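Local coordinates for putative integron gene cassette protein (Uncultured bacterium, PDB 3GHJ) that is of unknown function but is encoded by a putative integron gene cassette and belongs to the glyoxalase/bleomycin resistance protein/dioxygenase superfamily, at residues F30-K35 with Q87-R92; S111-V116 with S125-D130. The protein carries 1 engineered substitution. All blocks are in the same frame, centred on the assembly; numbering follows the deposited sequence. Where two conformers were deposited one is given.

Contact 1. Residues F30-K35 with Q87-R92; sequences FEVAVK and QHFSFR
Gln87 reaches across to the backbone of Ala33 and Lys35, while Phe89 packs against Val32 and Val34; together they join the first strands of the two 1-4-3-2 sheets of a glyoxalase/bleomycin resistance fold. The polar part is a two-point grip by one amide. Gln87 NE2 donates to Ala33 O at 2.9 Å, and Lys35 N donates to Gln87 OE1 at 3.0 Å with a nearly straight N-H...O angle (168°). Both acceptors use a lone pair in the carbonyl plane. Ala33 O lies close to the amide plane of Gln87, so the two bonds fix the rotation of the amide. The side chain is extended beyond CG (chi2 179°), which carries the amide to the edge of strand 28-36 that faces away from strand 73-79; there it serves Ala33 and Lys35 much as the peptide of a neighbouring strand would.

The apolar part centres on the Phe89 ring. With CG lodged between the backbone N and carbonyl carbon (chi1 46°), the ring meets the valines of strand 28-36, and the Val34 and Phe89 side chains cross at about a right angle, Val34 CG2 coming to the ring obliquely. Tyr46 of helix 39-49 touches both Val34 and Phe89. In one of its two conformers, Val32 CG2 lies over one ring face, offset to the rim, 4.2 Å from Phe89 CD2. Val32 also packs on Val32 of the second subunit, whose strand continues the sheet across the interface. The tighter apolar approach is Val34 CG2 to Phe89 CZ at 3.5 Å; Val34 CG1 lies 4.1 Å from Phe89 CZ.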
loop_
_atom_site.group_PDB
_atom_site.type_symbol
_atom_site.label_atom_id
_atom_site.label_comp_id
_atom_site.label_asym_id
_atom_site.label_seq_id
_atom_site.Cartn_x
_atom_site.Cartn_y
_atom_site.Cartn_z
ATOM N N PHE A 30 -2.537 -1.634 -5.432
ATOM C CA PHE A 30 -3.970 -1.842 -5.270
ATOM C C PHE A 30 -4.423 -1.841 -3.806
ATOM O O PHE A 30 -5.355 -1.129 -3.446
ATOM C CB PHE A 30 -4.437 -3.133 -5.971
ATOM C CG PHE A 30 -5.898 -3.410 -5.751
ATOM C CD1 PHE A 30 -6.856 -2.597 -6.339
ATOM C CD2 PHE A 30 -6.306 -4.423 -4.905
ATOM C CE1 PHE A 30 -8.223 -2.819 -6.100
ATOM C CE2 PHE A 30 -7.671 -4.651 -4.663
ATOM C CZ PHE A 30 -8.619 -3.844 -5.264
ATOM N N GLU A 31 -3.773 -2.631 -2.965
ATOM C CA GLU A 31 -4.263 -2.806 -1.612
ATOM C C GLU A 31 -3.147 -2.857 -0.579
ATOM O O GLU A 31 -2.010 -3.219 -0.882
ATOM C CB GLU A 31 -5.164 -4.037 -1.590
ATOM C CG GLU A 31 -5.011 -5.012 -0.478
ATOM C CD GLU A 31 -5.596 -6.359 -0.863
ATOM O OE1 GLU A 31 -6.345 -6.436 -1.870
ATOM O OE2 GLU A 31 -5.302 -7.345 -0.173
ATOM N N VAL A 32 -3.471 -2.414 0.633
ATOM C CA VAL A 32 -2.594 -2.584 1.778
ATOM C C VAL A 32 -3.386 -3.149 2.945
ATOM O O VAL A 32 -4.558 -2.802 3.134
ATOM C CB VAL A 32 -1.962 -1.248 2.218
ATOM C CG1 VAL A 32 -1.002 -0.748 1.163
ATOM C CG2 VAL A 32 -3.045 -0.213 2.493
ATOM N N ALA A 33 -2.753 -4.026 3.716
ATOM C CA ALA A 33 -3.320 -4.489 4.982
ATOM C C ALA A 33 -2.819 -3.577 6.092
ATOM O O ALA A 33 -1.627 -3.282 6.183
ATOM C CB ALA A 33 -2.921 -5.927 5.255
ATOM N N VAL A 34 -3.751 -3.117 6.916
ATOM C CA VAL A 34 -3.455 -2.163 7.983
ATOM C C VAL A 34 -3.821 -2.798 9.316
ATOM O O VAL A 34 -4.987 -3.142 9.545
ATOM C CB VAL A 34 -4.273 -0.876 7.803
ATOM C CG1 VAL A 34 -3.905 0.142 8.872
ATOM C CG2 VAL A 34 -4.032 -0.289 6.405
ATOM N N LYS A 35 -2.830 -2.976 10.187
ATOM C CA LYS A 35 -3.087 -3.507 11.525
ATOM C C LYS A 35 -3.717 -2.434 12.394
ATOM O O LYS A 35 -3.193 -1.328 12.502
ATOM C CB LYS A 35 -1.791 -4.006 12.170
ATOM C CG LYS A 35 -1.050 -5.047 11.346
ATOM C CD LYS A 35 -1.892 -6.287 11.110
ATOM C CE LYS A 35 -1.094 -7.358 10.378
ATOM N NZ LYS A 35 -1.864 -8.628 10.253
ATOM N N GLN A 87 2.991 1.772 10.462
ATOM C CA GLN A 87 2.965 1.584 9.034
ATOM C C GLN A 87 2.944 2.947 8.326
ATOM O O GLN A 87 2.545 3.917 8.886
ATOM C CB GLN A 87 1.734 0.784 8.648
ATOM C CG GLN A 87 1.773 -0.641 9.150
ATOM C CD GLN A 87 0.547 -1.444 8.806
ATOM O OE1 GLN A 87 -0.102 -1.944 9.651
ATOM N NE2 GLN A 87 0.291 -1.591 7.539
ATOM N N HIS A 88 3.393 2.935 7.077
ATOM C CA HIS A 88 3.300 4.079 6.205
ATOM C C HIS A 88 2.781 3.679 4.852
ATOM O O HIS A 88 3.275 2.796 4.260
ATOM C CB HIS A 88 4.645 4.824 5.986
ATOM C CG HIS A 88 4.554 5.844 4.886
ATOM N ND1 HIS A 88 3.808 6.994 5.006
ATOM C CD2 HIS A 88 5.045 5.853 3.626
ATOM C CE1 HIS A 88 3.862 7.669 3.878
ATOM N NE2 HIS A 88 4.588 6.990 3.020
ATOM N N PHE A 89 1.789 4.432 4.393
ATOM C CA PHE A 89 1.239 4.311 3.075
ATOM C C PHE A 89 0.584 5.611 2.651
ATOM O O PHE A 89 0.243 6.396 3.464
ATOM C CB PHE A 89 0.242 3.122 2.966
ATOM C CG PHE A 89 -0.754 3.045 4.095
ATOM C CD1 PHE A 89 -0.460 2.354 5.225
ATOM C CD2 PHE A 89 -1.980 3.619 3.980
ATOM C CE1 PHE A 89 -1.339 2.299 6.257
ATOM C CE2 PHE A 89 -2.854 3.550 5.016
ATOM C CZ PHE A 89 -2.547 2.898 6.133
ATOM N N SER A 90 0.391 5.785 1.357
ATOM C CA SER A 90 -0.206 7.027 0.868
ATOM C C SER A 90 -1.271 6.766 -0.182
ATOM O O SER A 90 -1.263 5.733 -0.861
ATOM C CB SER A 90 0.858 7.966 0.301
ATOM O OG SER A 90 1.121 7.665 -1.055
ATOM N N PHE A 91 -2.185 7.719 -0.313
ATOM C CA PHE A 91 -3.233 7.668 -1.314
ATOM C C PHE A 91 -3.010 8.774 -2.329
ATOM O O PHE A 91 -2.551 9.859 -1.984
ATOM C CB PHE A 91 -4.607 7.831 -0.648
ATOM C CG PHE A 91 -4.864 6.816 0.426
ATOM C CD1 PHE A 91 -5.315 5.558 0.082
ATOM C CD2 PHE A 91 -4.604 7.087 1.762
ATOM C CE1 PHE A 91 -5.534 4.581 1.043
ATOM C CE2 PHE A 91 -4.828 6.111 2.746
ATOM C CZ PHE A 91 -5.294 4.855 2.376
ATOM N N ARG A 92 -3.363 8.487 -3.575
ATOM C CA ARG A 92 -3.230 9.428 -4.674
ATOM C C ARG A 92 -4.338 10.471 -4.636
ATOM O O ARG A 92 -5.510 10.125 -4.465
ATOM C CB ARG A 92 -3.311 8.660 -5.993
ATOM C CG ARG A 92 -3.109 9.523 -7.222
ATOM C CD ARG A 92 -1.682 10.042 -7.292
ATOM N NE ARG A 92 -1.416 10.749 -8.542
ATOM C CZ ARG A 92 -1.039 10.162 -9.674
ATOM N NH1 ARG A 92 -0.878 8.847 -9.726
ATOM N NH2 ARG A 92 -0.824 10.896 -10.758
#

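Contact 2. Residues S111-V116 with S125-D130; sequences SVHGPV and SLYFAD
Tyr127 has CG anti to its carbonyl carbon (chi1 -65°) and His113 has CG anti to its backbone N (chi1 177°), and these torsions bring the two rings together on one face of an antiparallel beta hairpin of strands 113-118 and 123-129. In one of the two conformers of His113, CD2 lies 4.0 Å from Tyr127 CD1, which sits at the edge of the imidazole near its plane. Val116 meets the tyrosine at about a right angle, its CG2 reaching the ring edge 4.0 Å from Tyr127 CE1.

The strands pair through His113-Tyr127 and Val116-Ser125, both hydrogen-bonded pairs. His113 N to Tyr127 O (2.8 Å) is almost straight, and Tyr127 N returns a bond to His113 O. Three residue steps on one strand match two on the other, so a beta bulge falls at Gly114 and Pro115. At phi 114° and extended psi, Gly114 has no room for a CB, which would jam against the preceding carbonyl O and run into Ser125 O; a cis bond to Pro115 follows.

On the other face, Leu126 runs alongside Pro115, and its CD2 packs 3.6 Å from Pro115 N. Val112 CG1 comes to 3.9 Å from that same Leu126 CD2, and Val112 also touches Lys102 and Leu105 of helix 98-107. Near the turn of the hairpin, the Ser125 hydroxyl is bonded to Glu137 and Gln118. At the opposite end of the ladder a water takes over the pairing, donating to Ser111 O at 2.6 Å and accepting from Ala129 N at 2.9 Å.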
loop_
_atom_site.group_PDB
_atom_site.type_symbol
_atom_site.label_atom_id
_atom_site.label_comp_id
_atom_site.label_asym_id
_atom_site.label_seq_id
_atom_site.Cartn_x
_atom_site.Cartn_y
_atom_site.Cartn_z
ATOM N N SER A 111 -5.209 16.328 12.624
ATOM C CA SER A 111 -4.073 17.233 12.446
ATOM C C SER A 111 -3.265 16.900 11.194
ATOM O O SER A 111 -2.819 15.765 11.011
ATOM C CB SER A 111 -3.162 17.200 13.673
ATOM O OG SER A 111 -3.833 17.715 14.805
ATOM N N VAL A 112 -3.062 17.896 10.341
ATOM C CA VAL A 112 -2.414 17.676 9.057
ATOM C C VAL A 112 -1.122 18.463 8.935
ATOM O O VAL A 112 -1.066 19.654 9.273
ATOM C CB VAL A 112 -3.352 18.045 7.881
ATOM C CG1 VAL A 112 -2.670 17.798 6.535
ATOM C CG2 VAL A 112 -4.663 17.273 7.976
ATOM N N HIS A 113 -0.072 17.781 8.494
ATOM C CA HIS A 113 1.208 18.412 8.228
ATOM C C HIS A 113 1.391 18.572 6.729
ATOM O O HIS A 113 1.092 17.661 5.951
ATOM C CB HIS A 113 2.354 17.580 8.813
ATOM C CG HIS A 113 3.714 18.129 8.507
ATOM N ND1 HIS A 113 4.252 19.203 9.183
ATOM C CD2 HIS A 113 4.646 17.750 7.601
ATOM C CE1 HIS A 113 5.455 19.465 8.703
ATOM N NE2 HIS A 113 5.718 18.598 7.743
ATOM N N GLY A 114 1.878 19.736 6.320
ATOM C CA GLY A 114 2.097 20.009 4.917
ATOM C C GLY A 114 1.153 21.105 4.466
ATOM O O GLY A 114 0.429 21.662 5.296
ATOM N N PRO A 115 1.108 21.380 3.154
ATOM C CA PRO A 115 1.786 20.601 2.114
ATOM C C PRO A 115 3.307 20.651 2.173
ATOM O O PRO A 115 3.905 21.685 2.482
ATOM C CB PRO A 115 1.289 21.230 0.810
ATOM C CG PRO A 115 0.786 22.593 1.194
ATOM C CD PRO A 115 0.294 22.477 2.595
ATOM N N VAL A 116 3.918 19.511 1.873
ATOM C CA VAL A 116 5.357 19.392 1.757
ATOM C C VAL A 116 5.686 19.139 0.295
ATOM O O VAL A 116 5.183 18.186 -0.304
ATOM C CB VAL A 116 5.867 18.192 2.561
ATOM C CG1 VAL A 116 7.361 17.979 2.316
ATOM C CG2 VAL A 116 5.561 18.369 4.040
ATOM N N SER A 125 2.891 16.503 -0.829
ATOM C CA SER A 125 2.351 15.555 0.142
ATOM C C SER A 125 1.685 16.228 1.326
ATOM O O SER A 125 2.103 17.301 1.770
ATOM C CB SER A 125 3.451 14.645 0.685
ATOM O OG SER A 125 4.053 13.878 -0.342
ATOM N N LEU A 126 0.644 15.589 1.843
ATOM C CA LEU A 126 0.103 15.907 3.150
ATOM C C LEU A 126 0.276 14.698 4.039
ATOM O O LEU A 126 0.115 13.569 3.577
ATOM C CB LEU A 126 -1.389 16.197 3.070
ATOM C CG LEU A 126 -1.810 17.423 2.270
ATOM C CD1 LEU A 126 -3.313 17.407 2.128
ATOM C CD2 LEU A 126 -1.326 18.687 2.992
ATOM N N TYR A 127 0.555 14.928 5.315
ATOM C CA TYR A 127 0.784 13.842 6.260
ATOM C C TYR A 127 -0.167 13.928 7.436
ATOM O O TYR A 127 -0.415 15.015 7.963
ATOM C CB TYR A 127 2.224 13.884 6.768
ATOM C CG TYR A 127 3.255 13.628 5.697
ATOM C CD1 TYR A 127 3.905 14.683 5.065
ATOM C CD2 TYR A 127 3.564 12.333 5.300
ATOM C CE1 TYR A 127 4.850 14.450 4.071
ATOM C CE2 TYR A 127 4.511 12.090 4.310
ATOM C CZ TYR A 127 5.150 13.153 3.707
ATOM O OH TYR A 127 6.093 12.915 2.728
ATOM N N PHE A 128 -0.700 12.791 7.857
ATOM C CA PHE A 128 -1.611 12.746 8.993
ATOM C C PHE A 128 -1.645 11.334 9.540
ATOM O O PHE A 128 -1.162 10.393 8.894
ATOM C CB PHE A 128 -3.027 13.194 8.593
ATOM C CG PHE A 128 -3.669 12.337 7.527
ATOM C CD1 PHE A 128 -3.374 12.540 6.189
ATOM C CD2 PHE A 128 -4.568 11.334 7.872
ATOM C CE1 PHE A 128 -3.971 11.756 5.199
ATOM C CE2 PHE A 128 -5.167 10.542 6.893
ATOM C CZ PHE A 128 -4.865 10.752 5.554
ATOM N N ALA A 129 -2.207 11.187 10.732
ATOM C CA ALA A 129 -2.296 9.905 11.419
ATOM C C ALA A 129 -3.687 9.295 11.328
ATOM O O ALA A 129 -4.689 10.011 11.289
ATOM C CB ALA A 129 -1.891 10.069 12.893
ATOM N N ASP A 130 -3.756 7.963 11.291
ATOM C CA ASP A 130 -5.011 7.278 11.554
ATOM C C ASP A 130 -5.137 7.050 13.077
ATOM O O ASP A 130 -4.269 7.498 13.837
ATOM C CB ASP A 130 -5.152 5.995 10.696
ATOM C CG ASP A 130 -4.439 4.787 11.277
ATOM O OD1 ASP A 130 -3.622 4.923 12.206
ATOM O OD2 ASP A 130 -4.712 3.684 10.769
HETATM O O HOH W 1 -2.809 13.508 12.381
#

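How the contacts relate
From the N terminus, strand 28-36 enters contact 1 first, and 51 intervening residues, including helix 39-49 and the rest of the first sheet, pass before Gln87-Arg92 closes that loop. The chain then runs through helix 98-107 into contact 2, a short hairpin closure with eight residues between its segments. The two closures are thus in series, neither nested nor crossed. Contact 1 joins the two sheets; contact 2 lies within the second, where strand 135-140 stands between strands 88-93 and 123-129. Their centres are about 15 Å apart, yet they touch where Val34 CG1 packs 4.1 Å from Asp130 OD2, an oxygen also hydrogen-bonded to Tyr46.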